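Local coordinates for arylesterase (Sulfolobus solfataricus, PDB 5L2P), which hydrolyses aromatic esters such as phenyl acetate and the phosphotriester paraoxon, acting as a serine esterase of the GDXG lipolytic family, at residues 106-111 with 143-148; 115-120 with 215-220. All coordinates share one frame; numbering follows the deposited sequence.

In the fold
The first segment reached along the chain is 106-111, which runs from the end of helix 95-105 into strand 108-112. Interaction 1 closes a loop of 31 residues, more than half of them helical, when residues 143-148 after helix 140-143 return to that strand before strand 150-155 begins. Residues 115-120 fall inside this loop but find their partner 95 residues further on, at the end of helix 212-217. The two contacts therefore cross, their centres about 30 Å apart. Interaction 1 packs the turn between helix 140-143 and strand 150-155 against strand 108-112 of the central alpha/beta hydrolase sheet; interaction 2 fastens helix 212-217 to the loop between strand 108-112 and helix 124-138.

Interaction 1. Residues 106-111 with 143-148; sequences ECTVIS and LGIDKD
With chi1 at -62° and chi2 at 177°, Ile110 runs its CG1 branch out, anti to the carbonyl carbon, until CD1 faces the CD1 methyl of Leu143. Leu143 takes a similar first torsion, chi1 -58°, which keeps CG beside its own backbone N and sends CD1 toward the strand; the two side chains meet tip to tip, with Ile110 CD1 and Leu143 CD1 4.1 Å apart. This is a methyl-to-methyl van der Waals contact. Two residues earlier on the strand, Thr108 points its side chain to the same side and crosses that of Ile145 at about a right angle. Here the hydroxyl, not the methyl, does the touching: Thr108 OG1 is 4.1 Å from Ile145 CG2, a methyl resting against a hydroxyl oxygen, a van der Waals contact rather than a polar one. The backbones stay well apart, the closest pair of CA atoms, Thr108 and Ile145, being 8.0 Å from each other, and the contact rests on side chains alone.

The path of residues 143-148 is set by its own turns. Gly144, at positive phi, is the C-prime residue of a Schellman motif that ends the preceding helix, and the chain then brings Ile145 back toward the strand. Beyond it Asp146 forms an Asx turn: Asp148 N donates to Asp146 OD1 at 2.9 Å, meeting the oxygen from above the carboxylate plane.

Three of the four touching residues are buried. Arg72 borders Thr108 and Ile145 and binds the carbonyl oxygen of Leu143. Strand 77-81 supplies Leu77 beside both isoleucines, while Ile64 and Ile66 of strand 61-68 pack on Ile110; strand 108-112 thus runs between these two strands, and the end of helix 140-143 with the turn after it packs on its Thr108 and Ile110 side.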
loop_
_atom_site.group_PDB
_atom_site.type_symbol
_atom_site.label_atom_id
_atom_site.label_comp_id
_atom_site.label_asym_id
_atom_site.label_seq_id
_atom_site.Cartn_x
_atom_site.Cartn_y
_atom_site.Cartn_z
ATOM N N GLU A 106 8.578 35.569 -2.989
ATOM C CA GLU A 106 8.973 36.942 -3.274
ATOM C C GLU A 106 7.739 37.808 -3.439
ATOM O O GLU A 106 7.627 38.634 -4.373
ATOM C CB GLU A 106 9.894 37.001 -4.495
ATOM C CG GLU A 106 11.218 36.298 -4.244
ATOM C CD GLU A 106 12.070 36.158 -5.496
ATOM O OE1 GLU A 106 11.997 37.052 -6.381
ATOM O OE2 GLU A 106 12.795 35.129 -5.586
ATOM N N CYS A 107 6.798 37.599 -2.515
ATOM C CA CYS A 107 5.542 38.308 -2.543
ATOM C C CYS A 107 4.984 38.457 -1.154
ATOM O O CYS A 107 5.458 37.869 -0.214
ATOM C CB CYS A 107 4.543 37.560 -3.430
ATOM S SG CYS A 107 3.729 36.168 -2.612
ATOM N N THR A 108 3.926 39.236 -1.053
ATOM C CA THR A 108 3.278 39.533 0.213
ATOM C C THR A 108 2.498 38.336 0.754
ATOM O O THR A 108 1.830 37.625 0.006
ATOM C CB THR A 108 2.271 40.660 -0.005
ATOM O OG1 THR A 108 2.877 41.717 -0.792
ATOM C CG2 THR A 108 1.720 41.162 1.361
ATOM N N VAL A 109 2.593 38.109 2.051
ATOM C CA VAL A 109 1.887 37.016 2.713
ATOM C C VAL A 109 1.078 37.592 3.876
ATOM O O VAL A 109 1.582 38.439 4.625
ATOM C CB VAL A 109 2.878 35.978 3.234
ATOM C CG1 VAL A 109 2.181 34.941 4.107
ATOM C CG2 VAL A 109 3.615 35.316 2.072
ATOM N N ILE A 110 -0.168 37.158 4.005
ATOM C CA ILE A 110 -1.033 37.606 5.098
ATOM C C ILE A 110 -1.508 36.403 5.907
ATOM O O ILE A 110 -2.233 35.529 5.397
ATOM C CB ILE A 110 -2.259 38.383 4.585
ATOM C CG1 ILE A 110 -1.797 39.637 3.853
ATOM C CG2 ILE A 110 -3.215 38.716 5.729
ATOM C CD1 ILE A 110 -2.935 40.446 3.240
ATOM N N SER A 111 -1.099 36.366 7.174
ATOM C CA SER A 111 -1.451 35.278 8.066
ATOM C C SER A 111 -2.686 35.704 8.871
ATOM O O SER A 111 -2.761 36.858 9.324
ATOM C CB SER A 111 -0.280 35.005 8.985
ATOM O OG SER A 111 -0.500 33.869 9.790
ATOM N N LEU A 143 -2.533 47.251 -0.824
ATOM C CA LEU A 143 -1.499 46.248 -0.578
ATOM C C LEU A 143 -0.488 46.131 -1.737
ATOM O O LEU A 143 0.523 45.488 -1.617
ATOM C CB LEU A 143 -2.158 44.906 -0.276
ATOM C CG LEU A 143 -3.137 44.900 0.923
ATOM C CD1 LEU A 143 -4.035 43.661 0.966
ATOM C CD2 LEU A 143 -2.406 44.997 2.255
ATOM N N GLY A 144 -0.774 46.760 -2.860
ATOM C CA GLY A 144 0.043 46.627 -4.059
ATOM C C GLY A 144 -0.001 45.228 -4.688
ATOM O O GLY A 144 1.019 44.718 -5.169
ATOM N N ILE A 145 -1.175 44.612 -4.688
ATOM C CA ILE A 145 -1.301 43.277 -5.240
ATOM C C ILE A 145 -2.354 43.232 -6.337
ATOM O O ILE A 145 -3.298 44.038 -6.357
ATOM C CB ILE A 145 -1.615 42.226 -4.159
ATOM C CG1 ILE A 145 -2.888 42.566 -3.400
ATOM C CG2 ILE A 145 -0.488 42.161 -3.134
ATOM C CD1 ILE A 145 -3.812 41.386 -3.227
ATOM N N ASP A 146 -2.181 42.260 -7.233
ATOM C CA ASP A 146 -3.134 41.973 -8.297
ATOM C C ASP A 146 -4.299 41.166 -7.725
ATOM O O ASP A 146 -4.098 40.180 -7.050
ATOM C CB ASP A 146 -2.415 41.230 -9.428
ATOM C CG ASP A 146 -3.334 40.928 -10.659
ATOM O OD1 ASP A 146 -4.562 41.161 -10.609
ATOM O OD2 ASP A 146 -2.808 40.436 -11.690
ATOM N N LYS A 147 -5.527 41.608 -7.989
ATOM C CA LYS A 147 -6.711 40.877 -7.583
ATOM C C LYS A 147 -6.814 39.471 -8.176
ATOM O O LYS A 147 -7.407 38.600 -7.549
ATOM C CB LYS A 147 -7.972 41.659 -7.933
ATOM C CG LYS A 147 -8.252 42.863 -7.045
ATOM C CD LYS A 147 -9.503 43.590 -7.534
ATOM C CE LYS A 147 -9.771 44.851 -6.747
ATOM N NZ LYS A 147 -10.870 45.653 -7.356
ATOM N N ASP A 148 -6.254 39.228 -9.355
ATOM C CA ASP A 148 -6.328 37.865 -9.931
ATOM C C ASP A 148 -5.094 37.005 -9.598
ATOM O O ASP A 148 -4.900 35.927 -10.209
ATOM C CB ASP A 148 -6.651 37.884 -11.444
ATOM C CG ASP A 148 -5.577 38.581 -12.273
ATOM O OD1 ASP A 148 -4.434 38.062 -12.328
ATOM O OD2 ASP A 148 -5.890 39.631 -12.885
#

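Interaction 2. Residues 115-120 with 215-220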
loop_
_atom_site.group_PDB
_atom_site.type_symbol
_atom_site.label_atom_id
_atom_site.label_comp_id
_atom_site.label_asym_id
_atom_site.label_seq_id
_atom_site.Cartn_x
_atom_site.Cartn_y
_atom_site.Cartn_z
ATOM N N ARG A 115 -10.923 32.638 14.458
ATOM C CA ARG A 115 -11.440 32.190 15.760
ATOM C C ARG A 115 -11.478 30.679 15.875
ATOM O O ARG A 115 -11.817 29.985 14.910
ATOM C CB ARG A 115 -12.825 32.768 16.024
ATOM C CG ARG A 115 -12.800 34.223 16.413
ATOM C CD ARG A 115 -14.206 34.783 16.503
ATOM N NE ARG A 115 -14.750 35.077 15.203
ATOM C CZ ARG A 115 -15.937 35.634 14.971
ATOM N NH1 ARG A 115 -16.718 35.985 15.960
ATOM N NH2 ARG A 115 -16.329 35.852 13.723
ATOM N N LEU A 116 -11.177 30.203 17.080
ATOM C CA LEU A 116 -10.961 28.795 17.365
ATOM C C LEU A 116 -12.064 28.163 18.219
ATOM O O LEU A 116 -12.760 28.860 18.987
ATOM C CB LEU A 116 -9.631 28.616 18.110
ATOM C CG LEU A 116 -8.389 29.203 17.431
ATOM C CD1 LEU A 116 -7.169 28.970 18.291
ATOM C CD2 LEU A 116 -8.182 28.599 16.052
ATOM N N ALA A 117 -12.219 26.840 18.080
ATOM C CA ALA A 117 -13.069 26.054 18.975
ATOM C C ALA A 117 -12.295 25.725 20.255
ATOM O O ALA A 117 -11.069 25.843 20.274
ATOM C CB ALA A 117 -13.494 24.780 18.291
ATOM N N PRO A 118 -12.991 25.337 21.342
ATOM C CA PRO A 118 -14.435 25.211 21.520
ATOM C C PRO A 118 -15.226 26.528 21.694
ATOM O O PRO A 118 -16.449 26.490 21.743
ATOM C CB PRO A 118 -14.532 24.389 22.810
ATOM C CG PRO A 118 -13.386 24.846 23.622
ATOM C CD PRO A 118 -12.279 25.087 22.617
ATOM N N GLU A 119 -14.551 27.665 21.766
ATOM C CA GLU A 119 -15.240 28.939 21.969
ATOM C C GLU A 119 -16.133 29.227 20.762
ATOM O O GLU A 119 -17.285 29.567 20.914
ATOM C CB GLU A 119 -14.234 30.088 22.165
ATOM C CG GLU A 119 -13.390 29.961 23.433
ATOM C CD GLU A 119 -12.064 29.217 23.234
ATOM O OE1 GLU A 119 -11.947 28.391 22.284
ATOM O OE2 GLU A 119 -11.144 29.418 24.056
ATOM N N TYR A 120 -15.586 29.100 19.566
ATOM C CA TYR A 120 -16.321 29.359 18.337
ATOM C C TYR A 120 -16.299 28.114 17.464
ATOM O O TYR A 120 -15.240 27.674 16.991
ATOM C CB TYR A 120 -15.701 30.519 17.590
ATOM C CG TYR A 120 -15.754 31.802 18.365
ATOM C CD1 TYR A 120 -14.696 32.161 19.229
ATOM C CD2 TYR A 120 -16.849 32.660 18.261
ATOM C CE1 TYR A 120 -14.725 33.340 19.938
ATOM C CE2 TYR A 120 -16.891 33.843 18.982
ATOM C CZ TYR A 120 -15.825 34.187 19.809
ATOM O OH TYR A 120 -15.857 35.375 20.520
ATOM N N LYS A 215 -14.934 16.771 17.593
ATOM C CA LYS A 215 -16.037 16.962 18.550
ATOM C C LYS A 215 -16.100 18.385 19.108
ATOM O O LYS A 215 -17.181 18.908 19.367
ATOM C CB LYS A 215 -15.905 16.012 19.736
ATOM C CG LYS A 215 -16.298 14.578 19.456
ATOM C CD LYS A 215 -16.091 13.738 20.706
ATOM C CE LYS A 215 -16.409 12.261 20.462
ATOM N NZ LYS A 215 -17.875 11.982 20.559
ATOM N N MET A 216 -14.936 18.996 19.306
ATOM C CA MET A 216 -14.846 20.364 19.827
ATOM C C MET A 216 -15.218 21.401 18.777
ATOM O O MET A 216 -15.791 22.424 19.097
ATOM C CB MET A 216 -13.434 20.631 20.319
ATOM C CG MET A 216 -13.034 19.706 21.441
ATOM S SD MET A 216 -13.204 20.535 23.021
ATOM C CE MET A 216 -11.626 21.394 23.075
ATOM N N TYR A 217 -14.906 21.108 17.518
ATOM C CA TYR A 217 -15.114 22.031 16.401
ATOM C C TYR A 217 -16.533 21.981 15.869
ATOM O O TYR A 217 -17.137 23.037 15.663
ATOM C CB TYR A 217 -14.099 21.724 15.307
ATOM C CG TYR A 217 -14.150 22.610 14.094
ATOM C CD1 TYR A 217 -14.134 23.990 14.228
ATOM C CD2 TYR A 217 -14.177 22.052 12.790
ATOM C CE1 TYR A 217 -14.169 24.800 13.108
ATOM C CE2 TYR A 217 -14.214 22.852 11.684
ATOM C CZ TYR A 217 -14.212 24.222 11.841
ATOM O OH TYR A 217 -14.241 25.041 10.728
ATOM N N ILE A 218 -17.081 20.775 15.676
ATOM C CA ILE A 218 -18.439 20.637 15.110
ATOM C C ILE A 218 -19.539 20.825 16.151
ATOM O O ILE A 218 -19.312 20.641 17.347
ATOM C CB ILE A 218 -18.665 19.303 14.347
ATOM C CG1 ILE A 218 -18.606 18.103 15.296
ATOM C CG2 ILE A 218 -17.676 19.200 13.187
ATOM C CD1 ILE A 218 -19.011 16.820 14.607
ATOM N N ARG A 219 -20.724 21.214 15.681
ATOM C CA ARG A 219 -21.874 21.463 16.556
ATOM C C ARG A 219 -22.574 20.160 16.908
ATOM O O ARG A 219 -22.941 19.924 18.042
ATOM C CB ARG A 219 -22.856 22.413 15.881
ATOM C CG ARG A 219 -22.262 23.792 15.619
ATOM C CD ARG A 219 -23.104 24.612 14.671
ATOM N NE ARG A 219 -23.024 24.081 13.313
ATOM C CZ ARG A 219 -23.566 24.658 12.260
ATOM N NH1 ARG A 219 -24.229 25.782 12.401
ATOM N NH2 ARG A 219 -23.430 24.115 11.068
ATOM N N ASP A 220 -22.808 19.342 15.893
ATOM C CA ASP A 220 -23.413 18.030 16.056
ATOM C C ASP A 220 -23.044 17.140 14.868
ATOM O O ASP A 220 -22.326 17.583 13.949
ATOM C CB ASP A 220 -24.937 18.150 16.193
ATOM C CG ASP A 220 -25.591 18.842 15.009
ATOM O OD1 ASP A 220 -25.431 18.381 13.865
ATOM O OD2 ASP A 220 -26.285 19.853 15.239
#
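Pro118 and Met216 lie side by side and point the same way, the methionine chain bending at chi2 (-100°) and again at chi3 so that its thioether end runs along the proline ring. The terminal methyl makes the nearest approach, Met216 CE to Pro118 CD at 3.8 Å, and the sulfur follows, Met216 SD standing 4.1 Å from Pro118 CB. A cis peptide bond joins Ala117 to this proline. Ala117 points at the end of helix 212-217, where its methyl comes nearer to backbone than to side chain: Ala117 CB is 3.4 Å from Met216 O and 3.7 Å from Tyr217 CA. The same methyl sits at the edge of the Tyr217 ring, near its plane, with Ala117 CB 4.2 Å from Tyr217 CD1.

Lys121 NZ hydrogen-bonds to the carbonyl oxygens of Met216 and Ile218, and Phe27 of helix 27-39 touches both Pro118 and Met216. Tyr217 also stacks on Trp86, two residues after the His82-Gly84 motif that by similarity forms the oxyanion hole. The Tyr217 side chain is about 11 Å from that of Ser156, the inferred nucleophile, placing this packing at the periphery of an alpha/beta hydrolase active site.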